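Local coordinates for protein transcriptional regulator (Pseudomonas aeruginosa, PDB 3E7Q) that probably acts as a TetR-family transcriptional repressor that binds regulatory DNA through an N-terminal helix-turn-helix, at residues 89-94 and 145-150. Sequence-based numbering, arbitrary orientation.
Sequences RPRLSA and LRQLAE
In the all-helical BetI-type C-terminal domain of this TetR-family protein, the start of helix 88-99 lies against the last turns of the long helix 124-152; segments 89-94 and 145-150 run roughly antiparallel (150°), their axes 10.0 Å apart at closest approach. Leu92 reaches across so that its CD1 stands 4.2 Å from CD2 of Leu148, the two side chains crossing at about a right angle; the same CD1 lies 4.4 Å from CD2 of Leu145, whose CB points away but whose tip turns back. Val197 of helix 186-204 touches both Leu92 and Leu148, and Leu166 of helix 159-179 also packs on Leu92, so these buried leucines join the helical bundle. At one flank CG of Arg89, crossing Leu148 obliquely, touches its CD1 at 3.7 Å; bends at chi2 and chi3 carry the guanidinium to salt bridges with Glu194, Asp198 and Glu201. At the other, Gln147, extended with CG anti to its backbone N (chi1 -156°), accepts a hydrogen bond from Arg91, NH1 to OE1 3.2 Å. The donor sits above the amide carbonyl plane, while OE1 lies near the guanidinium plane. Gln147 NE2 bonds to the carbonyl of Gly86 in the loop before helix 88-99.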
ATOM      1  N   ARG B  89      -7.305  12.902  22.248  1.00 39.01           N
ATOM      2  CA  ARG B  89      -7.944  11.611  21.932  1.00 38.55           C
ATOM      3  C   ARG B  89      -9.251  11.794  21.165  1.00 38.47           C
ATOM      4  O   ARG B  89      -9.489  11.087  20.185  1.00 38.87           O
ATOM      5  CB  ARG B  89      -8.104  10.709  23.179  1.00 38.14           C
ATOM      6  CG  ARG B  89      -6.752  10.222  23.648  1.00 40.94           C
ATOM      7  CD  ARG B  89      -6.567   8.753  23.969  1.00 44.13           C
ATOM      8  NE  ARG B  89      -7.101   7.749  23.014  1.00 45.19           N
ATOM      9  CZ  ARG B  89      -6.948   6.437  23.185  1.00 40.80           C
ATOM     10  NH1 ARG B  89      -6.223   5.996  24.180  1.00 41.42           N
ATOM     11  NH2 ARG B  89      -7.475   5.576  22.350  1.00 39.86           N
ATOM     12  N   PRO B  90     -10.087  12.772  21.560  1.00 39.16           N
ATOM     13  CA  PRO B  90     -11.281  13.008  20.745  1.00 39.42           C
ATOM     14  C   PRO B  90     -10.982  13.431  19.272  1.00 39.50           C
ATOM     15  O   PRO B  90     -11.661  12.955  18.371  1.00 37.62           O
ATOM     16  CB  PRO B  90     -12.037  14.082  21.522  1.00 39.61           C
ATOM     17  CG  PRO B  90     -11.565  13.967  22.912  1.00 39.36           C
ATOM     18  CD  PRO B  90     -10.080  13.633  22.739  1.00 39.23           C
ATOM     19  N   ARG B  91      -9.951  14.262  19.075  1.00 39.87           N
ATOM     20  CA  ARG B  91      -9.425  14.654  17.755  1.00 39.98           C
ATOM     21  C   ARG B  91      -8.848  13.463  16.959  1.00 39.34           C
ATOM     22  O   ARG B  91      -9.133  13.315  15.764  1.00 39.05           O
ATOM     23  CB  ARG B  91      -8.336  15.730  17.885  1.00 39.84           C
ATOM     24  CG  ARG B  91      -8.751  17.037  18.505  1.00 41.28           C
ATOM     25  CD  ARG B  91      -7.657  18.108  18.453  1.00 42.49           C
ATOM     26  NE  ARG B  91      -8.296  19.420  18.388  1.00 48.49           N
ATOM     27  CZ  ARG B  91      -7.752  20.575  18.814  1.00 53.52           C
ATOM     28  NH1 ARG B  91      -6.508  20.620  19.308  1.00 53.97           N
ATOM     29  NH2 ARG B  91      -8.454  21.721  18.757  1.00 52.40           N
ATOM     30  N   LEU B  92      -8.056  12.612  17.612  1.00 39.11           N
ATOM     31  CA  LEU B  92      -7.592  11.375  16.968  1.00 39.45           C
ATOM     32  C   LEU B  92      -8.780  10.438  16.582  1.00 39.09           C
ATOM     33  O   LEU B  92      -8.784   9.893  15.491  1.00 39.80           O
ATOM     34  CB  LEU B  92      -6.570  10.584  17.820  1.00 38.97           C
ATOM     35  CG  LEU B  92      -5.137  11.114  17.934  1.00 39.26           C
ATOM     36  CD1 LEU B  92      -4.449  10.428  19.035  1.00 38.55           C
ATOM     37  CD2 LEU B  92      -4.340  11.032  16.605  1.00 35.14           C
ATOM     38  N   SER B  93      -9.735  10.247  17.485  1.00 38.51           N
ATOM     39  CA  SER B  93     -10.942   9.444  17.201  1.00 39.22           C
ATOM     40  C   SER B  93     -11.754   9.962  16.072  1.00 37.50           C
ATOM     41  O   SER B  93     -12.279   9.182  15.312  1.00 38.65           O
ATOM     42  CB  SER B  93     -11.848   9.348  18.426  1.00 38.52           C
ATOM     43  OG  SER B  93     -11.055   8.872  19.466  1.00 42.35           O
ATOM     44  N   ALA B  94     -11.872  11.272  15.965  1.00 38.02           N
ATOM     45  CA  ALA B  94     -12.574  11.863  14.846  1.00 38.97           C
ATOM     46  C   ALA B  94     -11.780  11.592  13.559  1.00 39.15           C
ATOM     47  O   ALA B  94     -12.366  11.177  12.594  1.00 41.00           O
ATOM     48  CB  ALA B  94     -12.815  13.357  15.071  1.00 39.03           C
ATOM     49  N   LEU B 145      -0.401  14.269  18.187  1.00 40.56           N
ATOM     50  CA  LEU B 145       0.410  13.381  19.000  1.00 39.89           C
ATOM     51  C   LEU B 145       1.235  14.159  20.012  1.00 39.86           C
ATOM     52  O   LEU B 145       1.462  13.666  21.111  1.00 37.38           O
ATOM     53  CB  LEU B 145       1.269  12.496  18.151  1.00 39.50           C
ATOM     54  CG  LEU B 145       0.471  11.461  17.364  1.00 38.19           C
ATOM     55  CD1 LEU B 145       1.377  10.806  16.362  1.00 28.70           C
ATOM     56  CD2 LEU B 145      -0.146  10.471  18.344  1.00 30.00           C
ATOM     57  N   ARG B 146       1.606  15.390  19.646  1.00 40.41           N
ATOM     58  CA  ARG B 146       2.232  16.317  20.574  1.00 41.32           C
ATOM     59  C   ARG B 146       1.322  16.829  21.630  1.00 40.27           C
ATOM     60  O   ARG B 146       1.745  16.956  22.759  1.00 39.39           O
ATOM     61  CB  ARG B 146       2.771  17.517  19.863  1.00 42.36           C
ATOM     62  CG  ARG B 146       3.996  17.135  19.121  1.00 48.12           C
ATOM     63  CD  ARG B 146       4.767  18.318  18.687  1.00 52.72           C
ATOM     64  NE  ARG B 146       5.993  17.798  18.159  1.00 55.44           N
ATOM     65  CZ  ARG B 146       6.634  18.320  17.141  1.00 58.49           C
ATOM     66  NH1 ARG B 146       6.142  19.401  16.544  1.00 58.93           N
ATOM     67  NH2 ARG B 146       7.744  17.721  16.708  1.00 59.48           N
ATOM     68  N   GLN B 147       0.101  17.166  21.254  1.00 39.45           N
ATOM     69  CA  GLN B 147      -0.954  17.475  22.241  1.00 39.81           C
ATOM     70  C   GLN B 147      -1.132  16.310  23.207  1.00 38.81           C
ATOM     71  O   GLN B 147      -1.082  16.491  24.404  1.00 39.39           O
ATOM     72  CB  GLN B 147      -2.263  17.760  21.492  1.00 40.22           C
ATOM     73  CG  GLN B 147      -3.200  18.599  22.240  1.00 41.84           C
ATOM     74  CD  GLN B 147      -4.595  18.671  21.637  1.00 40.39           C
ATOM     75  OE1 GLN B 147      -4.850  18.207  20.538  1.00 42.13           O
ATOM     76  NE2 GLN B 147      -5.485  19.271  22.364  1.00 40.78           N
ATOM     77  N   LEU B 148      -1.269  15.108  22.664  1.00 37.98           N
ATOM     78  CA  LEU B 148      -1.323  13.887  23.458  1.00 38.61           C
ATOM     79  C   LEU B 148      -0.191  13.725  24.451  1.00 38.24           C
ATOM     80  O   LEU B 148      -0.440  13.406  25.626  1.00 39.13           O
ATOM     81  CB  LEU B 148      -1.401  12.628  22.601  1.00 38.01           C
ATOM     82  CG  LEU B 148      -1.855  11.306  23.246  1.00 37.26           C
ATOM     83  CD1 LEU B 148      -3.291  11.396  23.788  1.00 35.23           C
ATOM     84  CD2 LEU B 148      -1.776  10.191  22.201  1.00 38.04           C
ATOM     85  N   ALA B 149       1.019  13.934  23.965  1.00 38.21           N
ATOM     86  CA  ALA B 149       2.223  13.870  24.769  1.00 38.06           C
ATOM     87  C   ALA B 149       2.248  14.907  25.910  1.00 38.08           C
ATOM     88  O   ALA B 149       2.641  14.584  27.046  1.00 36.24           O
ATOM     89  CB  ALA B 149       3.457  14.034  23.853  1.00 37.27           C
ATOM     90  N   GLU B 150       1.843  16.138  25.597  1.00 38.62           N
ATOM     91  CA  GLU B 150       1.701  17.209  26.589  1.00 39.62           C
ATOM     92  C   GLU B 150       0.630  16.866  27.677  1.00 38.97           C
ATOM     93  O   GLU B 150       0.891  16.956  28.859  1.00 38.52           O
ATOM     94  CB  GLU B 150       1.385  18.557  25.908  1.00 39.85           C
ATOM     95  CG  GLU B 150       0.948  19.695  26.942  1.00 42.34           C
ATOM     96  CD  GLU B 150       2.107  20.288  27.806  1.00 47.58           C
ATOM     97  OE1 GLU B 150       3.298  20.090  27.440  1.00 51.09           O
ATOM     98  OE2 GLU B 150       1.813  20.965  28.845  1.00 50.43           O
TER